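Local coordinates for protein angel homolog 2 (Homo sapiens, PDB 6RW0) that acts on 2',3'-cyclic phosphates as a phosphatase of the CCR4/nocturin family and probably binds the 3' untranslated regions of mRNA, at residues 187-198 with 229-238; 334-342 with 362-371. All coordinates share one frame; numbering follows the deposited sequence.

Contact 1: 187-198 with 229-238; sequences PAICVANTHLLY and CPIVMCGDFN
A192 and V232 lie in the tightly packed half of a parallel strand pair, where A192 N donates to V232 O over 2.9 Å. The CB of A192 meets M233 CG, and further along that face T194 CG2 sits 4.0 Å from F237 CE2, above one face of the ring. A side chain at G235 would run into T194 O. Beyond it D236 and H195 both leave the sheet with CG anti to the backbone N (chi1 180° and -171°), which sets carboxylate and imidazole alongside each other, planes 21° apart and H195 CD2 3.6 Å from D236 CG. D236 OD1 accepts N238 N in an Asx turn, and D236 OD2 takes N58 ND2. Replacing D236 by an alanine removes both oxygens, which is likely to free N238 N from the turn and leave N58 ND2 without its acceptor. The GDFN sequence 235-238 matches the active-site motif known from DNase I-like enzymes, consistent with the magnesium ion about 5 Å from the H195 side chain. N238 ND2 to L196 O, at 2.9 Å, is the last firm tie. There the contact loosens: water 1 accepts from N238 ND2 and also bonds H195 NE2, and the exposed Y198 meets N238 OD1 with its ring edge, through CD1. Helix 203-220 links the strands into a beta-alpha-beta unit; strands 171-179 and 359-369 flank them, and strand 100-107 packs on the V191, N193 and C234 face.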
loop_
_atom_site.group_PDB
_atom_site.type_symbol
_atom_site.label_atom_id
_atom_site.label_comp_id
_atom_site.label_asym_id
_atom_site.label_seq_id
_atom_site.Cartn_x
_atom_site.Cartn_y
_atom_site.Cartn_z
ATOM N N PRO A 187 -4.979 -21.744 -9.005
ATOM C CA PRO A 187 -4.963 -20.449 -9.684
ATOM C C PRO A 187 -3.694 -19.678 -9.378
ATOM O O PRO A 187 -3.003 -19.896 -8.376
ATOM C CB PRO A 187 -6.178 -19.717 -9.108
ATOM C CG PRO A 187 -6.332 -20.289 -7.759
ATOM C CD PRO A 187 -5.964 -21.759 -7.904
ATOM N N ALA A 188 -3.423 -18.722 -10.253
ATOM C CA ALA A 188 -2.433 -17.708 -9.970
ATOM C C ALA A 188 -2.938 -16.770 -8.878
ATOM O O ALA A 188 -4.130 -16.724 -8.564
ATOM C CB ALA A 188 -2.167 -16.882 -11.228
ATOM N N ILE A 189 -2.003 -16.013 -8.303
ATOM C CA ILE A 189 -2.297 -14.963 -7.335
ATOM C C ILE A 189 -1.761 -13.648 -7.880
ATOM O O ILE A 189 -0.622 -13.577 -8.354
ATOM C CB ILE A 189 -1.684 -15.271 -5.960
ATOM C CG1 ILE A 189 -2.265 -16.586 -5.443
ATOM C CG2 ILE A 189 -1.946 -14.131 -4.981
ATOM C CD1 ILE A 189 -1.626 -17.074 -4.191
ATOM N N CYS A 190 -2.581 -12.611 -7.811
ATOM C CA CYS A 190 -2.220 -11.290 -8.283
ATOM C C CYS A 190 -1.852 -10.447 -7.073
ATOM O O CYS A 190 -2.676 -10.270 -6.173
ATOM C CB CYS A 190 -3.413 -10.678 -9.007
ATOM S SG CYS A 190 -3.122 -9.014 -9.592
ATOM N N VAL A 191 -0.626 -9.930 -7.049
ATOM C CA VAL A 191 -0.146 -9.100 -5.950
ATOM C C VAL A 191 0.102 -7.699 -6.482
ATOM O O VAL A 191 0.857 -7.518 -7.449
ATOM C CB VAL A 191 1.139 -9.666 -5.325
ATOM C CG1 VAL A 191 1.624 -8.771 -4.190
ATOM C CG2 VAL A 191 0.923 -11.083 -4.837
ATOM N N ALA A 192 -0.518 -6.713 -5.847
ATOM C CA ALA A 192 -0.404 -5.323 -6.247
ATOM C C ALA A 192 0.163 -4.510 -5.097
ATOM O O ALA A 192 -0.042 -4.839 -3.925
ATOM C CB ALA A 192 -1.758 -4.768 -6.655
ATOM N N ASN A 193 0.899 -3.453 -5.448
ATOM C CA ASN A 193 1.545 -2.576 -4.482
ATOM C C ASN A 193 1.550 -1.165 -5.047
ATOM O O ASN A 193 1.757 -0.971 -6.250
ATOM C CB ASN A 193 2.970 -3.099 -4.254
ATOM C CG ASN A 193 3.746 -2.322 -3.199
ATOM O OD1 ASN A 193 3.180 -1.609 -2.380
ATOM N ND2 ASN A 193 5.063 -2.498 -3.202
ATOM N N THR A 194 1.313 -0.181 -4.182
ATOM C CA THR A 194 1.372 1.206 -4.614
ATOM C C THR A 194 1.707 2.103 -3.438
ATOM O O THR A 194 1.664 1.695 -2.275
ATOM C CB THR A 194 0.058 1.639 -5.284
ATOM O OG1 THR A 194 0.238 2.888 -5.963
ATOM C CG2 THR A 194 -1.069 1.835 -4.269
ATOM N N HIS A 195 2.010 3.353 -3.775
ATOM C CA HIS A 195 2.200 4.434 -2.811
ATOM C C HIS A 195 1.525 5.639 -3.465
ATOM O O HIS A 195 2.057 6.213 -4.421
ATOM C CB HIS A 195 3.679 4.657 -2.536
ATOM C CG HIS A 195 3.949 5.602 -1.412
ATOM N ND1 HIS A 195 5.227 5.914 -1.003
ATOM C CD2 HIS A 195 3.112 6.307 -0.619
ATOM C CE1 HIS A 195 5.164 6.781 -0.006
ATOM N NE2 HIS A 195 3.893 7.024 0.261
ATOM N N LEU A 196 0.330 5.982 -2.990
ATOM C CA LEU A 196 -0.433 7.068 -3.592
ATOM C C LEU A 196 0.090 8.432 -3.146
ATOM O O LEU A 196 0.750 8.573 -2.111
ATOM C CB LEU A 196 -1.917 6.969 -3.230
ATOM C CG LEU A 196 -2.657 5.700 -3.658
ATOM C CD1 LEU A 196 -4.151 5.854 -3.383
ATOM C CD2 LEU A 196 -2.407 5.373 -5.127
ATOM N N LEU A 197 -0.221 9.447 -3.951
ATOM C CA LEU A 197 0.123 10.834 -3.661
ATOM C C LEU A 197 -0.177 11.212 -2.217
ATOM O O LEU A 197 -1.275 10.965 -1.715
ATOM C CB LEU A 197 -0.722 11.722 -4.579
ATOM C CG LEU A 197 -0.539 13.222 -4.413
ATOM C CD1 LEU A 197 0.892 13.585 -4.776
ATOM C CD2 LEU A 197 -1.514 13.972 -5.273
ATOM N N TYR A 198 0.758 11.885 -1.548
ATOM C CA TYR A 198 0.536 12.319 -0.161
ATOM C C TYR A 198 -0.423 13.518 -0.108
ATOM O O TYR A 198 -1.336 13.409 0.668
ATOM C CB TYR A 198 1.861 12.704 0.504
ATOM C CG TYR A 198 1.643 13.473 1.776
ATOM C CD1 TYR A 198 1.131 12.852 2.891
ATOM C CD2 TYR A 198 1.846 14.833 1.834
ATOM C CE1 TYR A 198 0.852 13.554 4.044
ATOM C CE2 TYR A 198 1.574 15.549 2.978
ATOM C CZ TYR A 198 1.080 14.908 4.088
ATOM O OH TYR A 198 0.799 15.626 5.209
ATOM N N CYS A 229 -8.660 -14.020 -10.396
ATOM C CA CYS A 229 -7.859 -14.851 -9.505
ATOM C C CYS A 229 -7.738 -14.129 -8.167
ATOM O O CYS A 229 -8.086 -12.951 -8.054
ATOM C CB CYS A 229 -6.481 -15.106 -10.106
ATOM S SG CYS A 229 -5.405 -13.675 -10.148
ATOM N N PRO A 230 -7.264 -14.813 -7.121
ATOM C CA PRO A 230 -7.104 -14.134 -5.828
ATOM C C PRO A 230 -6.182 -12.933 -5.951
ATOM O O PRO A 230 -5.169 -12.984 -6.651
ATOM C CB PRO A 230 -6.491 -15.215 -4.928
ATOM C CG PRO A 230 -6.965 -16.509 -5.520
ATOM C CD PRO A 230 -6.961 -16.252 -7.027
ATOM N N ILE A 231 -6.546 -11.855 -5.250
ATOM C CA ILE A 231 -5.826 -10.587 -5.258
ATOM C C ILE A 231 -5.392 -10.251 -3.840
ATOM O O ILE A 231 -6.181 -10.360 -2.897
ATOM C CB ILE A 231 -6.724 -9.454 -5.790
ATOM C CG1 ILE A 231 -7.047 -9.708 -7.260
ATOM C CG2 ILE A 231 -6.083 -8.085 -5.608
ATOM C CD1 ILE A 231 -8.336 -9.086 -7.694
ATOM N N VAL A 232 -4.145 -9.821 -3.704
ATOM C CA VAL A 232 -3.658 -9.151 -2.507
ATOM C C VAL A 232 -3.139 -7.795 -2.960
ATOM O O VAL A 232 -2.249 -7.728 -3.816
ATOM C CB VAL A 232 -2.560 -9.957 -1.796
ATOM C CG1 VAL A 232 -2.128 -9.213 -0.540
ATOM C CG2 VAL A 232 -3.058 -11.338 -1.439
ATOM N N MET A 233 -3.723 -6.722 -2.425
ATOM C CA MET A 233 -3.394 -5.351 -2.806
ATOM C C MET A 233 -2.880 -4.626 -1.571
ATOM O O MET A 233 -3.643 -4.379 -0.627
ATOM C CB MET A 233 -4.594 -4.629 -3.417
ATOM C CG MET A 233 -4.295 -3.182 -3.789
ATOM S SD MET A 233 -5.657 -2.326 -4.604
ATOM C CE MET A 233 -6.773 -2.031 -3.233
ATOM N N CYS A 234 -1.588 -4.314 -1.578
ATOM C CA CYS A 234 -0.909 -3.682 -0.461
ATOM C C CYS A 234 -0.530 -2.253 -0.797
ATOM O O CYS A 234 -0.404 -1.874 -1.964
ATOM C CB CYS A 234 0.406 -4.398 -0.161
ATOM S SG CYS A 234 0.238 -6.114 0.315
ATOM N N GLY A 235 -0.278 -1.475 0.233
ATOM C CA GLY A 235 0.455 -0.246 0.001
ATOM C C GLY A 235 0.169 0.824 1.029
ATOM O O GLY A 235 -0.553 0.633 2.008
ATOM N N ASP A 236 0.769 1.982 0.756
ATOM C CA ASP A 236 0.555 3.222 1.491
ATOM C C ASP A 236 -0.389 4.049 0.632
ATOM O O ASP A 236 -0.004 4.566 -0.425
ATOM C CB ASP A 236 1.889 3.914 1.736
ATOM C CG ASP A 236 1.745 5.215 2.496
ATOM O OD1 ASP A 236 0.627 5.766 2.548
ATOM O OD2 ASP A 236 2.767 5.714 3.030
ATOM N N PHE A 237 -1.645 4.125 1.062
ATOM C CA PHE A 237 -2.703 4.808 0.320
ATOM C C PHE A 237 -2.879 6.253 0.757
ATOM O O PHE A 237 -3.685 6.974 0.162
ATOM C CB PHE A 237 -4.028 4.023 0.423
ATOM C CG PHE A 237 -3.990 2.704 -0.312
ATOM C CD1 PHE A 237 -3.316 1.613 0.219
ATOM C CD2 PHE A 237 -4.595 2.571 -1.551
ATOM C CE1 PHE A 237 -3.241 0.424 -0.463
ATOM C CE2 PHE A 237 -4.537 1.369 -2.234
ATOM C CZ PHE A 237 -3.853 0.299 -1.693
ATOM N N ASN A 238 -2.130 6.693 1.770
ATOM C CA ASN A 238 -2.217 8.062 2.280
ATOM C C ASN A 238 -3.669 8.460 2.515
ATOM O O ASN A 238 -4.075 9.601 2.290
ATOM C CB ASN A 238 -1.476 9.034 1.374
ATOM C CG ASN A 238 -0.008 9.150 1.742
ATOM O OD1 ASN A 238 0.340 9.308 2.911
ATOM N ND2 ASN A 238 0.859 9.050 0.755
HETATM O O HOH W 1 3.683 9.668 1.395
#

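Contact 2: 334-342 with 362-371; sequences FSLSSVYSH and TVDYIFYSAE
S337 and Y368 form the hydrogen-bonded pair of a short antiparallel ladder, S337 N giving to Y368 O and Y368 N to S337 O. The Y368 side chain leaves CB with CG between the backbone N and the carbonyl carbon (chi1 65°), a torsion that lays the ring over S337. From CG the near side of the ring runs past S337 O, with CD2 3.4 Å from that oxygen and 3.8 Å from V339 CG2. Further out, CE2 and CZ lie against S337 CB, which sits over the ring face in a CH-pi contact, 4.0 Å from the centroid. At the tip, Y368 OH shares water 4 with S338 O, the water lying in the plane of the ring at 2.6 Å from OH. Next along, V339 N donates to I366 O, and the V339 and I366 side chains run side by side with their CG2 atoms 3.7 Å apart. At the other end S335 OG donates to A370 O at 2.7 Å. H342 CE1 meets Y365 CE1 at 3.5 Å, at the edge of the tyrosine ring, while H342 NE2 is hydrogen-bonded to Y246 OH. The ladder lies in one of the two facing sheets of the DNase I-like sandwich: strand 231-236 borders 359-369 on its other side, helix 244-251 packs on the L336, S338 and F367 face, and strand 421-428 of the second sheet receives V339.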
loop_
_atom_site.group_PDB
_atom_site.type_symbol
_atom_site.label_atom_id
_atom_site.label_comp_id
_atom_site.label_asym_id
_atom_site.label_seq_id
_atom_site.Cartn_x
_atom_site.Cartn_y
_atom_site.Cartn_z
ATOM N N PHE A 334 -14.333 -5.843 -7.686
ATOM C CA PHE A 334 -13.681 -6.771 -6.774
ATOM C C PHE A 334 -14.486 -6.899 -5.482
ATOM O O PHE A 334 -15.381 -6.107 -5.192
ATOM C CB PHE A 334 -12.253 -6.325 -6.460
ATOM C CG PHE A 334 -11.421 -6.038 -7.675
ATOM C CD1 PHE A 334 -11.192 -7.011 -8.635
ATOM C CD2 PHE A 334 -10.861 -4.791 -7.856
ATOM C CE1 PHE A 334 -10.420 -6.736 -9.763
ATOM C CE2 PHE A 334 -10.082 -4.511 -8.976
ATOM C CZ PHE A 334 -9.870 -5.486 -9.933
ATOM N N SER A 335 -14.147 -7.921 -4.699
ATOM C CA SER A 335 -14.701 -8.136 -3.364
ATOM C C SER A 335 -13.504 -8.187 -2.420
ATOM O O SER A 335 -12.888 -9.244 -2.233
ATOM C CB SER A 335 -15.517 -9.408 -3.321
ATOM O OG SER A 335 -16.034 -9.625 -2.022
ATOM N N LEU A 336 -13.162 -7.036 -1.843
ATOM C CA LEU A 336 -11.947 -6.886 -1.059
ATOM C C LEU A 336 -12.252 -6.638 0.409
ATOM O O LEU A 336 -13.124 -5.833 0.750
ATOM C CB LEU A 336 -11.131 -5.701 -1.561
ATOM C CG LEU A 336 -10.712 -5.811 -3.019
ATOM C CD1 LEU A 336 -10.077 -4.514 -3.510
ATOM C CD2 LEU A 336 -9.747 -6.972 -3.198
ATOM N N SER A 337 -11.506 -7.323 1.266
ATOM C CA SER A 337 -11.517 -7.104 2.699
ATOM C C SER A 337 -10.172 -6.532 3.111
ATOM O O SER A 337 -9.179 -6.650 2.393
ATOM C CB SER A 337 -11.739 -8.425 3.438
ATOM O OG SER A 337 -13.057 -8.904 3.237
ATOM N N SER A 338 -10.148 -5.914 4.284
ATOM C CA SER A 338 -8.924 -5.397 4.873
ATOM C C SER A 338 -8.436 -6.383 5.923
ATOM O O SER A 338 -9.223 -6.881 6.733
ATOM C CB SER A 338 -9.176 -4.040 5.529
ATOM O OG SER A 338 -8.055 -3.615 6.291
ATOM N N VAL A 339 -7.131 -6.650 5.928
ATOM C CA VAL A 339 -6.566 -7.531 6.948
ATOM C C VAL A 339 -6.855 -6.994 8.344
ATOM O O VAL A 339 -7.259 -7.739 9.244
ATOM C CB VAL A 339 -5.057 -7.740 6.724
ATOM C CG1 VAL A 339 -4.395 -8.338 7.980
ATOM C CG2 VAL A 339 -4.841 -8.633 5.518
ATOM N N TYR A 340 -6.628 -5.701 8.550
ATOM C CA TYR A 340 -6.792 -5.067 9.846
ATOM C C TYR A 340 -8.151 -4.399 9.976
ATOM O O TYR A 340 -8.749 -3.957 8.991
ATOM C CB TYR A 340 -5.673 -4.058 10.047
ATOM C CG TYR A 340 -4.319 -4.717 10.158
ATOM C CD1 TYR A 340 -3.877 -5.211 11.366
ATOM C CD2 TYR A 340 -3.498 -4.872 9.057
ATOM C CE1 TYR A 340 -2.634 -5.811 11.487
ATOM C CE2 TYR A 340 -2.264 -5.489 9.162
ATOM C CZ TYR A 340 -1.834 -5.954 10.379
ATOM O OH TYR A 340 -0.592 -6.544 10.466
ATOM N N SER A 341 -8.652 -4.369 11.214
ATOM C CA SER A 341 -9.956 -3.797 11.519
ATOM C C SER A 341 -9.890 -2.353 12.008
ATOM O O SER A 341 -10.940 -1.713 12.137
ATOM C CB SER A 341 -10.680 -4.666 12.553
ATOM O OG SER A 341 -10.016 -4.590 13.794
ATOM N N HIS A 342 -8.696 -1.819 12.265
ATOM C CA HIS A 342 -8.408 -0.400 12.433
ATOM C C HIS A 342 -8.701 0.143 13.829
ATOM O O HIS A 342 -8.304 1.270 14.119
ATOM C CB HIS A 342 -9.089 0.492 11.373
ATOM C CG HIS A 342 -8.965 -0.055 9.988
ATOM N ND1 HIS A 342 -7.747 -0.365 9.426
ATOM C CD2 HIS A 342 -9.900 -0.383 9.068
ATOM C CE1 HIS A 342 -7.940 -0.850 8.212
ATOM N NE2 HIS A 342 -9.238 -0.888 7.978
ATOM N N THR A 362 -3.519 5.458 10.552
ATOM C CA THR A 362 -3.394 4.332 9.631
ATOM C C THR A 362 -3.493 4.885 8.211
ATOM O O THR A 362 -4.495 5.524 7.871
ATOM C CB THR A 362 -4.496 3.293 9.843
ATOM O OG1 THR A 362 -4.207 2.464 10.978
ATOM C CG2 THR A 362 -4.628 2.375 8.614
ATOM N N VAL A 363 -2.456 4.646 7.397
ATOM C CA VAL A 363 -2.489 4.919 5.962
ATOM C C VAL A 363 -2.042 3.712 5.147
ATOM O O VAL A 363 -2.094 3.750 3.915
ATOM C CB VAL A 363 -1.639 6.151 5.574
ATOM C CG1 VAL A 363 -2.277 7.399 6.126
ATOM C CG2 VAL A 363 -0.187 5.981 6.024
ATOM N N ASP A 364 -1.563 2.666 5.811
ATOM C CA ASP A 364 -1.077 1.459 5.150
ATOM C C ASP A 364 -2.094 0.341 5.311
ATOM O O ASP A 364 -2.727 0.221 6.363
ATOM C CB ASP A 364 0.239 1.000 5.775
ATOM C CG ASP A 364 1.309 2.062 5.719
ATOM O OD1 ASP A 364 1.902 2.242 4.635
ATOM O OD2 ASP A 364 1.546 2.750 6.745
ATOM N N TYR A 365 -2.239 -0.483 4.266
ATOM C CA TYR A 365 -3.241 -1.538 4.243
ATOM C C TYR A 365 -2.726 -2.777 3.529
ATOM O O TYR A 365 -1.882 -2.703 2.633
ATOM C CB TYR A 365 -4.504 -1.073 3.486
ATOM C CG TYR A 365 -5.110 0.171 4.077
ATOM C CD1 TYR A 365 -6.041 0.080 5.090
ATOM C CD2 TYR A 365 -4.722 1.439 3.659
ATOM C CE1 TYR A 365 -6.591 1.204 5.669
ATOM C CE2 TYR A 365 -5.267 2.574 4.239
ATOM C CZ TYR A 365 -6.190 2.447 5.248
ATOM O OH TYR A 365 -6.717 3.568 5.823
ATOM N N ILE A 366 -3.298 -3.923 3.902
ATOM C CA ILE A 366 -3.296 -5.120 3.068
ATOM C C ILE A 366 -4.758 -5.447 2.797
ATOM O O ILE A 366 -5.505 -5.793 3.724
ATOM C CB ILE A 366 -2.580 -6.309 3.722
ATOM C CG1 ILE A 366 -1.109 -6.001 4.016
ATOM C CG2 ILE A 366 -2.661 -7.512 2.776
ATOM C CD1 ILE A 366 -0.376 -7.056 4.849
ATOM N N PHE A 367 -5.178 -5.318 1.543
ATOM C CA PHE A 367 -6.505 -5.712 1.100
ATOM C C PHE A 367 -6.391 -7.045 0.372
ATOM O O PHE A 367 -5.359 -7.351 -0.231
ATOM C CB PHE A 367 -7.074 -4.670 0.147
ATOM C CG PHE A 367 -7.316 -3.323 0.769
ATOM C CD1 PHE A 367 -8.393 -3.122 1.608
ATOM C CD2 PHE A 367 -6.499 -2.238 0.460
ATOM C CE1 PHE A 367 -8.643 -1.867 2.147
ATOM C CE2 PHE A 367 -6.751 -0.980 0.986
ATOM C CZ PHE A 367 -7.808 -0.803 1.844
ATOM N N TYR A 368 -7.444 -7.856 0.454
ATOM C CA TYR A 368 -7.403 -9.170 -0.178
ATOM C C TYR A 368 -8.791 -9.592 -0.641
ATOM O O TYR A 368 -9.805 -9.187 -0.072
ATOM C CB TYR A 368 -6.820 -10.224 0.777
ATOM C CG TYR A 368 -7.661 -10.494 2.014
ATOM C CD1 TYR A 368 -8.475 -11.614 2.094
ATOM C CD2 TYR A 368 -7.635 -9.628 3.107
ATOM C CE1 TYR A 368 -9.246 -11.870 3.223
ATOM C CE2 TYR A 368 -8.403 -9.874 4.234
ATOM C CZ TYR A 368 -9.209 -10.993 4.287
ATOM O OH TYR A 368 -9.982 -11.253 5.400
ATOM N N SER A 369 -8.814 -10.425 -1.685
ATOM C CA SER A 369 -10.053 -10.996 -2.191
ATOM C C SER A 369 -10.706 -11.860 -1.140
ATOM O O SER A 369 -10.087 -12.805 -0.647
ATOM C CB SER A 369 -9.722 -11.944 -3.339
ATOM O OG SER A 369 -9.306 -11.230 -4.455
ATOM N N ALA A 370 -11.978 -11.599 -0.854
ATOM C CA ALA A 370 -12.643 -12.410 0.154
ATOM C C ALA A 370 -14.138 -12.520 -0.101
ATOM O O ALA A 370 -14.761 -11.624 -0.677
ATOM C CB ALA A 370 -12.419 -11.849 1.568
ATOM N N GLU A 371 -14.700 -13.638 0.362
ATOM C CA GLU A 371 -16.138 -13.857 0.392
ATOM C C GLU A 371 -16.781 -12.882 1.372
ATOM O O GLU A 371 -17.788 -12.250 1.066
ATOM C CB GLU A 371 -16.455 -15.281 0.857
ATOM C CG GLU A 371 -15.705 -16.379 0.130
ATOM C CD GLU A 371 -16.311 -16.715 -1.218
ATOM O OE1 GLU A 371 -17.157 -15.933 -1.702
ATOM O OE2 GLU A 371 -15.945 -17.764 -1.790
HETATM O O HOH W 2 -18.310 -11.176 -1.667
HETATM O O HOH W 3 -5.260 -3.592 6.322
HETATM O O HOH W 4 -10.466 -9.391 7.215
HETATM O O HOH W 5 -5.156 -0.300 10.644
#

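Following the chain from the N terminus, contact 1 comes first: strand 189-195 leads through helix 203-220 and back into strand 231-236, closing a crossover loop of 30 residues. Only after it has closed, past helix 244-251 and a partly disordered stretch, does contact 2 open at 334-342; it shuts at 362-371 around a shorter loop containing strand 354-356. The two are therefore in series, neither nested nor crossed. Their centres lie about 10 Å apart in one mixed sheet, joined where strand 231-236 runs antiparallel to 359-369, with M233 N probably hydrogen-bonded to F367 O. With that pairing, they set the order 189-195, 231-236, 359-369, 336-338 across this sheet.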